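Local structure of uncharacterized protein (Acinetobacter baumannii, 4L3U) at residues 103-106 / 107-110. The protein is of unknown function, belongs to the DUF4844 family and folds as a compact, all-helical single chain. Residues are numbered along the deposited sequence; the frame is centred on the assembly and turned at random.
Sequences TTFE and SFLD
Phe105 and Phe108, three residues apart on helix 95-112, form a T-shaped pair: the edge of the Phe108 ring is directed at one face of Phe105, with the planes at 75° and the centroids 5.4 Å apart. The touching edge is the CD2–CE2 side of Phe108. Its CD2 comes to 3.8 Å from CD2 of Phe105, while its CE2 stands over the centre of the Phe105 ring. Phe105 has an unusual first torsion, chi1 -93°, beyond the common staggered value, which helps set its face against that edge. Flat, wholly apolar side chains suit this buried flank, where Leu81 of helix 74-86 and Thr58 of helix 45-68 touch both phenylalanine side chains, and Phe26 of helix 14-27 makes a second edge-to-face pair with Phe108.

The backbone bonding here is loose. Phe105 O receives weak hydrogen bonds from Phe108 N and Leu109 N, at 3.2 and 3.5 Å, and Ser107 N divides its weak bonding between Thr103 O and Thr104 O. The bond from Asp110 N to Glu106 O, 3.3 Å long with an N-H...O angle of 156°, has the ordinary i to i+4 span.

Ser107 is small enough to fold back on the helix: with OG beside its own backbone N, the hydroxyl oxygen lies 3.5 Å from Thr103 O, at most a weak bond, with Thr104 O about as near, so neither carbonyl is a settled partner. Glu106 and Asp110 suit the exposed side, their like charges not in contact in the conformer described. This part of the helix is thus amphipathic, with its aromatic pair packed into the core between helices and its carboxylates toward solvent.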
ATOM      1  N   THR A 103       0.896  -2.655  -6.456  1.00 28.51           N
ATOM      2  CA  THR A 103       0.983  -4.084  -6.191  1.00 30.10           C
ATOM      3  C   THR A 103       1.153  -4.330  -4.696  1.00 30.67           C
ATOM      4  O   THR A 103       0.543  -5.235  -4.132  1.00 31.71           O
ATOM      5  CB  THR A 103       2.166  -4.711  -6.964  1.00 34.08           C
ATOM      6  OG1 THR A 103       1.913  -4.625  -8.372  1.00 36.32           O
ATOM      7  CG2 THR A 103       2.373  -6.174  -6.580  1.00 35.97           C
ATOM      8  N   THR A 104       1.991  -3.515  -4.062  1.00 32.10           N
ATOM      9  CA  THR A 104       2.246  -3.628  -2.630  1.00 30.23           C
ATOM     10  C   THR A 104       0.965  -3.379  -1.833  1.00 28.27           C
ATOM     11  O   THR A 104       0.670  -4.099  -0.882  1.00 27.35           O
ATOM     12  CB  THR A 104       3.360  -2.644  -2.188  1.00 29.11           C
ATOM     13  OG1 THR A 104       4.582  -2.976  -2.857  1.00 29.28           O
ATOM     14  CG2 THR A 104       3.589  -2.695  -0.680  1.00 28.01           C
ATOM     15  N   PHE A 105       0.197  -2.371  -2.232  1.00 28.61           N
ATOM     16  CA  PHE A 105      -1.047  -2.046  -1.541  1.00 29.21           C
ATOM     17  C   PHE A 105      -2.148  -3.057  -1.840  1.00 32.96           C
ATOM     18  O   PHE A 105      -3.101  -3.186  -1.075  1.00 35.22           O
ATOM     19  CB  PHE A 105      -1.516  -0.639  -1.907  1.00 29.26           C
ATOM     20  CG  PHE A 105      -1.043   0.423  -0.954  1.00 34.05           C
ATOM     21  CD1 PHE A 105       0.263   0.877  -0.994  1.00 35.22           C
ATOM     22  CD2 PHE A 105      -1.904   0.965  -0.011  1.00 35.31           C
ATOM     23  CE1 PHE A 105       0.702   1.852  -0.114  1.00 34.31           C
ATOM     24  CE2 PHE A 105      -1.470   1.941   0.871  1.00 34.65           C
ATOM     25  CZ  PHE A 105      -0.166   2.383   0.819  1.00 33.94           C
ATOM     26  N   GLU A 106      -2.021  -3.768  -2.957  1.00 31.96           N
ATOM     27  CA  GLU A 106      -2.981  -4.806  -3.300  1.00 32.79           C
ATOM     28  C   GLU A 106      -2.861  -5.938  -2.295  1.00 31.08           C
ATOM     29  O   GLU A 106      -3.839  -6.618  -1.994  1.00 32.71           O
ATOM     30  CB  GLU A 106      -2.741  -5.326  -4.717  1.00 37.97           C
ATOM     31  CG  GLU A 106      -3.365  -4.469  -5.808  1.00 43.44           C
ATOM     32  CD  GLU A 106      -3.031  -4.958  -7.211  1.00 52.50           C
ATOM     33  OE1 GLU A 106      -2.108  -5.789  -7.358  1.00 55.30           O
ATOM     34  OE2 GLU A 106      -3.697  -4.513  -8.170  1.00 56.94           O
ATOM     35  N   SER A 107      -1.656  -6.127  -1.767  1.00 28.57           N
ATOM     36  CA  SER A 107      -1.415  -7.165  -0.775  1.00 27.69           C
ATOM     37  C   SER A 107      -2.211  -6.880   0.492  1.00 27.98           C
ATOM     38  O   SER A 107      -2.694  -7.803   1.142  1.00 28.95           O
ATOM     39  CB  SER A 107       0.076  -7.270  -0.455  1.00 30.28           C
ATOM     40  OG  SER A 107       0.824  -7.597  -1.615  1.00 31.49           O
ATOM     41  N   PHE A 108      -2.354  -5.600   0.832  1.00 28.07           N
ATOM     42  CA  PHE A 108      -3.183  -5.198   1.967  1.00 25.78           C
ATOM     43  C   PHE A 108      -4.607  -5.686   1.771  1.00 25.86           C
ATOM     44  O   PHE A 108      -5.217  -6.202   2.700  1.00 27.10           O
ATOM     45  CB  PHE A 108      -3.210  -3.673   2.134  1.00 24.78           C
ATOM     46  CG  PHE A 108      -2.019  -3.104   2.866  1.00 25.20           C
ATOM     47  CD1 PHE A 108      -1.577  -3.662   4.054  1.00 26.40           C
ATOM     48  CD2 PHE A 108      -1.356  -1.994   2.368  1.00 22.07           C
ATOM     49  CE1 PHE A 108      -0.486  -3.130   4.725  1.00 26.54           C
ATOM     50  CE2 PHE A 108      -0.269  -1.460   3.031  1.00 22.09           C
ATOM     51  CZ  PHE A 108       0.167  -2.030   4.210  1.00 24.35           C
ATOM     52  N   LEU A 109      -5.133  -5.515   0.562  1.00 26.48           N
ATOM     53  CA  LEU A 109      -6.491  -5.940   0.260  1.00 26.97           C
ATOM     54  C   LEU A 109      -6.664  -7.413   0.601  1.00 28.10           C
ATOM     55  O   LEU A 109      -7.645  -7.804   1.237  1.00 29.30           O
ATOM     56  CB  LEU A 109      -6.819  -5.706  -1.216  1.00 26.05           C
ATOM     57  CG  LEU A 109      -6.845  -4.259  -1.708  1.00 25.23           C
ATOM     58  CD1 LEU A 109      -7.195  -4.224  -3.179  1.00 23.02           C
ATOM     59  CD2 LEU A 109      -7.833  -3.427  -0.922  1.00 24.19           C
ATOM     60  N   ASP A 110      -5.690  -8.218   0.195  1.00 27.83           N
ATOM     61  CA  ASP A 110      -5.726  -9.649   0.451  0.50 28.92           C
ATOM     62  C   ASP A 110      -5.659  -9.926   1.949  1.00 29.23           C
ATOM     63  O   ASP A 110      -6.403 -10.757   2.465  1.00 31.95           O
ATOM     64  CB  ASP A 110      -4.573 -10.349  -0.271  0.50 30.68           C
ATOM     65  CG  ASP A 110      -4.735 -10.330  -1.779  0.50 29.88           C
ATOM     66  OD1 ASP A 110      -5.868 -10.543  -2.258  0.50 30.44           O
ATOM     67  OD2 ASP A 110      -3.731 -10.099  -2.483  0.50 29.27           O
TER